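Local coordinates for Exo-1,5-alpha-L-arabinofuranobiosidase (Gibberella zeae, PDB 2YDT), which probably hydrolyses alpha-1,5-linked L-arabinan from chain ends, releasing arabinobiose from an exo-acting active site, at residues P53-P58 with G83-P88; Q27-R32 with T44-S49. All coordinates share one frame; numbering follows the deposited sequence.

Contact 1 (P53-P58 with G83-P88); sequences PNVWFP and GLRYQP. With AHR (alpha-L-arabinofuranose), chain C.
The phenyl ring of F57 is held between L84 and P88. P88 CB stands over the ring centre, 3.5 Å from the F57 centroid, a CH-pi contact almost on the ring normal. L84 CB covers the opposite face nearer the rim, 3.8 Å from the same centroid. F57 CG lies beside the backbone N (chi1 -63°), bringing the ring into this slot, with Y86 O at its edge. Beside it, V55 CG2 sits over the centre of the R85 guanidinium, 3.6 Å from R85 CZ, the side chains crossing at about a right angle; the bend at chi3 (-55°) presents that face. R85 NH1 makes a salt bridge with E51, and R85 NE donates to I112 O.

Among polar contacts, L84 N donates to V55 O (2.9 Å) from above the carbonyl plane. A water lies 2.8 Å from W56 O and 2.9 Å from L84 O. G83 suits its place because a CB there would clash with V55 CG2 at 2.9 Å and, at this phi of 117°, jam against the preceding carbonyl O. Q87 NE2 donates to AHR O5 (3.0 Å), and AHR C5 sits over the centre of the Y86 ring.

R85 and Y86 form a classic beta bulge opposite S110. F57 pairs with V75, and the contact joins one propeller blade (strands 57-62 and 70-75) to the start of the next, with Y86 and Q87 in the arabinofuranose pocket.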
loop_
_atom_site.group_PDB
_atom_site.type_symbol
_atom_site.label_atom_id
_atom_site.label_comp_id
_atom_site.label_asym_id
_atom_site.label_seq_id
_atom_site.Cartn_x
_atom_site.Cartn_y
_atom_site.Cartn_z
ATOM N N PRO A 53 4.355 -11.668 23.307
ATOM C CA PRO A 53 4.776 -10.263 23.152
ATOM C C PRO A 53 3.857 -9.503 22.180
ATOM O O PRO A 53 3.168 -10.134 21.345
ATOM C CB PRO A 53 6.158 -10.358 22.541
ATOM C CG PRO A 53 6.408 -11.764 22.228
ATOM C CD PRO A 53 5.327 -12.613 22.757
ATOM N N ASN A 54 3.825 -8.189 22.323
ATOM C CA ASN A 54 3.036 -7.339 21.403
ATOM C C ASN A 54 3.428 -7.641 19.948
ATOM O O ASN A 54 4.609 -7.901 19.641
ATOM C CB ASN A 54 3.320 -5.867 21.667
ATOM C CG ASN A 54 2.945 -5.426 23.077
ATOM O OD1 ASN A 54 2.042 -5.996 23.717
ATOM N ND2 ASN A 54 3.594 -4.346 23.529
ATOM N N VAL A 55 2.432 -7.613 19.048
ATOM C CA VAL A 55 2.699 -7.843 17.627
ATOM C C VAL A 55 3.760 -6.884 17.055
ATOM O O VAL A 55 3.966 -5.765 17.533
ATOM C CB VAL A 55 1.421 -7.785 16.765
ATOM C CG1 VAL A 55 0.486 -8.977 17.122
ATOM C CG2 VAL A 55 0.696 -6.426 16.945
ATOM N N TRP A 56 4.438 -7.365 16.027
ATOM C CA TRP A 56 5.528 -6.641 15.362
ATOM C C TRP A 56 5.386 -6.838 13.855
ATOM O O TRP A 56 4.661 -7.735 13.402
ATOM C CB TRP A 56 6.885 -7.164 15.815
ATOM C CG TRP A 56 7.098 -8.607 15.451
ATOM C CD1 TRP A 56 7.659 -9.095 14.291
ATOM C CD2 TRP A 56 6.709 -9.760 16.216
ATOM N NE1 TRP A 56 7.603 -10.461 14.273
ATOM C CE2 TRP A 56 7.020 -10.903 15.436
ATOM C CE3 TRP A 56 6.101 -9.933 17.453
ATOM C CZ2 TRP A 56 6.824 -12.203 15.906
ATOM C CZ3 TRP A 56 5.852 -11.228 17.902
ATOM C CH2 TRP A 56 6.222 -12.346 17.128
ATOM N N PHE A 57 6.124 -6.041 13.091
ATOM C CA PHE A 57 6.184 -6.241 11.641
ATOM C C PHE A 57 7.465 -7.026 11.344
ATOM O O PHE A 57 8.581 -6.475 11.494
ATOM C CB PHE A 57 6.228 -4.917 10.881
ATOM C CG PHE A 57 4.998 -4.057 11.055
ATOM C CD1 PHE A 57 3.718 -4.595 11.018
ATOM C CD2 PHE A 57 5.134 -2.685 11.105
ATOM C CE1 PHE A 57 2.581 -3.767 11.126
ATOM C CE2 PHE A 57 3.995 -1.833 11.183
ATOM C CZ PHE A 57 2.718 -2.410 11.214
ATOM N N PRO A 58 7.336 -8.268 10.828
ATOM C CA PRO A 58 8.561 -8.978 10.394
ATOM C C PRO A 58 9.230 -8.312 9.169
ATOM O O PRO A 58 8.553 -7.736 8.297
ATOM C CB PRO A 58 8.047 -10.370 10.010
ATOM C CG PRO A 58 6.643 -10.458 10.534
ATOM C CD PRO A 58 6.123 -9.061 10.571
ATOM N N GLY A 83 2.072 -2.599 20.346
ATOM C CA GLY A 83 2.368 -3.426 19.158
ATOM C C GLY A 83 2.262 -2.617 17.869
ATOM O O GLY A 83 1.654 -1.562 17.829
ATOM N N LEU A 84 2.929 -3.106 16.838
ATOM C CA LEU A 84 2.824 -2.569 15.448
ATOM C C LEU A 84 1.939 -3.597 14.729
ATOM O O LEU A 84 2.353 -4.717 14.455
ATOM C CB LEU A 84 4.201 -2.414 14.796
ATOM C CG LEU A 84 5.030 -1.250 15.342
ATOM C CD1 LEU A 84 6.368 -1.140 14.614
ATOM C CD2 LEU A 84 4.260 0.080 15.220
ATOM N N ARG A 85 0.687 -3.197 14.481
ATOM C CA ARG A 85 -0.394 -4.149 14.237
ATOM C C ARG A 85 -0.904 -4.166 12.796
ATOM O O ARG A 85 -1.028 -5.233 12.202
ATOM C CB ARG A 85 -1.535 -3.885 15.217
ATOM C CG ARG A 85 -2.620 -5.008 15.214
ATOM C CD ARG A 85 -3.655 -4.781 16.307
ATOM N NE ARG A 85 -2.999 -4.644 17.620
ATOM C CZ ARG A 85 -2.543 -5.653 18.369
ATOM N NH1 ARG A 85 -2.745 -6.914 18.038
ATOM N NH2 ARG A 85 -1.907 -5.398 19.505
ATOM N N TYR A 86 -1.246 -2.987 12.252
ATOM C CA TYR A 86 -1.912 -2.923 10.952
ATOM C C TYR A 86 -1.106 -2.105 9.932
ATOM O O TYR A 86 -0.465 -1.126 10.284
ATOM C CB TYR A 86 -3.308 -2.271 11.046
ATOM C CG TYR A 86 -4.442 -3.104 11.617
ATOM C CD1 TYR A 86 -4.331 -4.489 11.840
ATOM C CD2 TYR A 86 -5.659 -2.492 11.883
ATOM C CE1 TYR A 86 -5.421 -5.239 12.307
ATOM C CE2 TYR A 86 -6.744 -3.231 12.354
ATOM C CZ TYR A 86 -6.601 -4.599 12.580
ATOM O OH TYR A 86 -7.697 -5.327 13.018
ATOM N N GLN A 87 -1.210 -2.508 8.677
ATOM C CA GLN A 87 -0.919 -1.641 7.523
ATOM C C GLN A 87 0.504 -1.108 7.426
ATOM O O GLN A 87 0.708 0.080 7.200
ATOM C CB GLN A 87 -1.963 -0.513 7.480
ATOM C CG GLN A 87 -3.403 -1.062 7.359
ATOM C CD GLN A 87 -4.424 -0.455 8.297
ATOM O OE1 GLN A 87 -4.230 0.641 8.837
ATOM N NE2 GLN A 87 -5.538 -1.155 8.490
ATOM N N PRO A 88 1.495 -2.022 7.495
ATOM C CA PRO A 88 2.871 -1.647 7.292
ATOM C C PRO A 88 3.132 -1.170 5.871
ATOM O O PRO A 88 2.441 -1.578 4.929
ATOM C CB PRO A 88 3.638 -2.945 7.583
ATOM C CG PRO A 88 2.674 -4.004 7.118
ATOM C CD PRO A 88 1.317 -3.470 7.556
HETATM O O5 AHR C . -5.386 -4.052 7.623
HETATM C C5 AHR C . -6.325 -4.745 8.463
HETATM C C4 AHR C . -7.746 -4.325 8.178
HETATM O O4 AHR C . -7.981 -2.961 8.464
HETATM C C3 AHR C . -8.775 -5.027 9.084
HETATM O O3 AHR C . -9.109 -6.369 8.647
HETATM C C2 AHR C . -9.974 -4.123 8.930
HETATM O O2 AHR C . -10.878 -4.105 10.045
HETATM C C1 AHR C . -9.349 -2.771 8.714
HETATM O O HOH W 1 1.940 -7.112 12.957
#

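Contact 2 (Q27-R32 with T44-S49); sequences QVLYAR and TWENYS. With AHR (alpha-L-arabinofuranose), chain C.
E46 OE2, on a carboxylate packed against L29 and Y30, is gripped by two donors: the O5 hydroxyl of AHR at 2.6 Å and the backbone N of Q87. The other oxygen, E46 OE1, accepts from Y48 OH (2.6 Å), which comes in from above the carboxylate plane. With both oxygens held, the rotation of the group is fixed. The long, extended glutamate carries it out to the sugar. L29 CD2 and Y30 CB pack against the same face of the carboxylate, opposite the one Y48 OH approaches: L29 CD2 comes to 3.5 Å from E46 OE1, and the Y30 ring and carboxylate planes are only 15° apart. Y48, like leucine L29, also borders the C5 of the sugar.

The backbone beneath is a beta hairpin, the two inner strands of one blade of a six-bladed beta-propeller, and its side chains line the arabinofuranose pocket. E46 N donates to L29 O (2.8 Å) nearly along the C=O axis, whereas the return bond from L29 N to E46 O is weak. At the far end R32 and T44 form a regular hydrogen-bonded antiparallel pair. Between this pair and the L29-E46 bonds, Y30 O is buried with no hydrogen-bond partner in the model and has the CA-H of W45 as a weak CH...O contact (3.4 Å from W45 CA).

On the other side of the sheet V28 CG1 lies against W45 CD1 (3.7 Å). The indole NE1 of W45 donates to N47 OD1, and F17 of strand 11-17 packs on both V28 and W45. Past the strands, Y48 N still reaches Q27 O (3.0 Å).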
loop_
_atom_site.group_PDB
_atom_site.type_symbol
_atom_site.label_atom_id
_atom_site.label_comp_id
_atom_site.label_asym_id
_atom_site.label_seq_id
_atom_site.Cartn_x
_atom_site.Cartn_y
_atom_site.Cartn_z
ATOM N N GLN A 27 -4.087 -14.349 10.341
ATOM C CA GLN A 27 -2.749 -14.916 10.537
ATOM C C GLN A 27 -1.669 -14.051 9.908
ATOM O O GLN A 27 -0.734 -13.632 10.580
ATOM C CB GLN A 27 -2.651 -16.402 10.146
ATOM C CG GLN A 27 -3.695 -17.284 10.830
ATOM C CD GLN A 27 -3.473 -18.747 10.557
ATOM O OE1 GLN A 27 -3.406 -19.137 9.405
ATOM N NE2 GLN A 27 -3.331 -19.574 11.617
ATOM N N VAL A 28 -1.801 -13.800 8.617
ATOM C CA VAL A 28 -1.002 -12.823 7.896
ATOM C C VAL A 28 -1.967 -12.057 6.994
ATOM O O VAL A 28 -3.051 -12.567 6.666
ATOM C CB VAL A 28 0.117 -13.461 7.093
ATOM C CG1 VAL A 28 1.116 -14.161 8.045
ATOM C CG2 VAL A 28 -0.440 -14.444 5.981
ATOM N N LEU A 29 -1.580 -10.839 6.597
ATOM C CA LEU A 29 -2.381 -10.007 5.700
ATOM C C LEU A 29 -1.468 -8.843 5.301
ATOM O O LEU A 29 -0.503 -8.524 6.008
ATOM C CB LEU A 29 -3.635 -9.479 6.433
ATOM C CG LEU A 29 -4.763 -8.941 5.558
ATOM C CD1 LEU A 29 -5.483 -10.105 4.796
ATOM C CD2 LEU A 29 -5.757 -8.086 6.360
ATOM N N TYR A 30 -1.772 -8.175 4.183
ATOM C CA TYR A 30 -1.176 -6.839 3.933
ATOM C C TYR A 30 0.303 -6.899 3.632
ATOM O O TYR A 30 1.128 -6.311 4.341
ATOM C CB TYR A 30 -1.495 -5.868 5.106
ATOM C CG TYR A 30 -1.671 -4.419 4.689
ATOM C CD1 TYR A 30 -2.947 -3.827 4.666
ATOM C CD2 TYR A 30 -0.575 -3.622 4.364
ATOM C CE1 TYR A 30 -3.138 -2.524 4.311
ATOM C CE2 TYR A 30 -0.750 -2.299 3.997
ATOM C CZ TYR A 30 -2.023 -1.742 3.993
ATOM O OH TYR A 30 -2.212 -0.413 3.631
ATOM N N ALA A 31 0.670 -7.579 2.547
ATOM C CA ALA A 31 2.066 -7.724 2.140
ATOM C C ALA A 31 2.573 -6.467 1.438
ATOM O O ALA A 31 1.861 -5.873 0.636
ATOM C CB ALA A 31 2.236 -8.961 1.192
ATOM N N ARG A 32 3.829 -6.130 1.733
ATOM C CA ARG A 32 4.504 -4.985 1.111
ATOM C C ARG A 32 5.951 -5.290 0.798
ATOM O O ARG A 32 6.686 -5.760 1.699
ATOM C CB ARG A 32 4.408 -3.745 2.029
ATOM C CG ARG A 32 3.003 -3.159 2.108
ATOM C CD ARG A 32 2.570 -2.500 0.831
ATOM N NE ARG A 32 1.307 -1.793 0.924
ATOM C CZ ARG A 32 0.114 -2.293 0.632
ATOM N NH1 ARG A 32 -0.057 -3.553 0.308
ATOM N NH2 ARG A 32 -0.927 -1.506 0.654
ATOM N N THR A 44 7.471 -7.174 4.206
ATOM C CA THR A 44 6.795 -7.201 5.508
ATOM C C THR A 44 5.308 -7.449 5.312
ATOM O O THR A 44 4.800 -7.543 4.169
ATOM C CB THR A 44 7.053 -5.882 6.268
ATOM O OG1 THR A 44 6.660 -6.046 7.656
ATOM C CG2 THR A 44 6.292 -4.687 5.633
ATOM N N TRP A 45 4.612 -7.622 6.422
ATOM C CA TRP A 45 3.189 -7.921 6.456
ATOM C C TRP A 45 2.681 -7.765 7.865
ATOM O O TRP A 45 3.487 -7.644 8.829
ATOM C CB TRP A 45 2.898 -9.350 5.990
ATOM C CG TRP A 45 3.618 -10.451 6.795
ATOM C CD1 TRP A 45 3.157 -11.063 7.917
ATOM C CD2 TRP A 45 4.909 -10.991 6.556
ATOM N NE1 TRP A 45 4.067 -11.971 8.385
ATOM C CE2 TRP A 45 5.156 -11.961 7.569
ATOM C CE3 TRP A 45 5.888 -10.781 5.566
ATOM C CZ2 TRP A 45 6.335 -12.699 7.626
ATOM C CZ3 TRP A 45 7.051 -11.528 5.613
ATOM C CH2 TRP A 45 7.274 -12.473 6.638
ATOM N N GLU A 46 1.347 -7.743 8.001
ATOM C CA GLU A 46 0.683 -7.814 9.333
ATOM C C GLU A 46 0.825 -9.233 9.842
ATOM O O GLU A 46 0.398 -10.166 9.176
ATOM C CB GLU A 46 -0.803 -7.488 9.243
ATOM C CG GLU A 46 -1.118 -6.084 8.764
ATOM C CD GLU A 46 -2.592 -5.814 8.489
ATOM O OE1 GLU A 46 -3.421 -6.723 8.527
ATOM O OE2 GLU A 46 -2.895 -4.643 8.207
ATOM N N ASN A 47 1.357 -9.403 11.059
ATOM C CA ASN A 47 1.703 -10.711 11.604
ATOM C C ASN A 47 0.906 -10.922 12.890
ATOM O O ASN A 47 1.140 -10.266 13.912
ATOM C CB ASN A 47 3.211 -10.701 11.856
ATOM C CG ASN A 47 3.796 -12.077 12.146
ATOM O OD1 ASN A 47 3.861 -12.910 11.243
ATOM N ND2 ASN A 47 4.289 -12.288 13.389
ATOM N N TYR A 48 -0.127 -11.752 12.797
ATOM C CA TYR A 48 -1.163 -11.874 13.841
ATOM C C TYR A 48 -0.756 -12.954 14.856
ATOM O O TYR A 48 -1.467 -13.937 15.085
ATOM C CB TYR A 48 -2.548 -12.147 13.255
ATOM C CG TYR A 48 -3.165 -11.019 12.462
ATOM C CD1 TYR A 48 -4.213 -10.285 12.975
ATOM C CD2 TYR A 48 -2.692 -10.676 11.191
ATOM C CE1 TYR A 48 -4.802 -9.228 12.270
ATOM C CE2 TYR A 48 -3.266 -9.622 10.484
ATOM C CZ TYR A 48 -4.325 -8.901 11.017
ATOM O OH TYR A 48 -4.899 -7.849 10.332
ATOM N N SER A 49 0.331 -12.670 15.540
ATOM C CA SER A 49 0.867 -13.609 16.530
ATOM C C SER A 49 0.061 -13.545 17.830
ATOM O O SER A 49 -0.580 -12.565 18.130
ATOM C CB SER A 49 2.348 -13.318 16.776
ATOM O OG SER A 49 2.522 -11.980 17.199
HETATM O O5 AHR C . -5.386 -4.052 7.623
HETATM C C5 AHR C . -6.325 -4.745 8.463
HETATM C C4 AHR C . -7.746 -4.325 8.178
HETATM O O4 AHR C . -7.981 -2.961 8.464
HETATM C C3 AHR C . -8.775 -5.027 9.084
HETATM O O3 AHR C . -9.109 -6.369 8.647
HETATM C C2 AHR C . -9.974 -4.123 8.930
HETATM O O2 AHR C . -10.878 -4.105 10.045
HETATM C C1 AHR C . -9.349 -2.771 8.714
#

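In the fold
Contact 2 closes before contact 1 opens along the chain, and their centres lie 8 Å apart on the same side of the molecule's centre. Strands 28-35, 41-47, 57-62 and 70-75 make up one antiparallel propeller blade. Contact 2 joins its first two strands, whereas contact 1 runs from the approach to its third strand across to 84-85 and 87-92, the latter being the first strand of the next blade. The two meet where P58 O accepts from T44 OG1 within the blade, and Y86 CE1 packs on Y48 OH between blades. Both touch AHR, so this junction between successive blades supplies part of the arabinofuranose pocket, with P147, W155 and L345 coming from other parts of the chain.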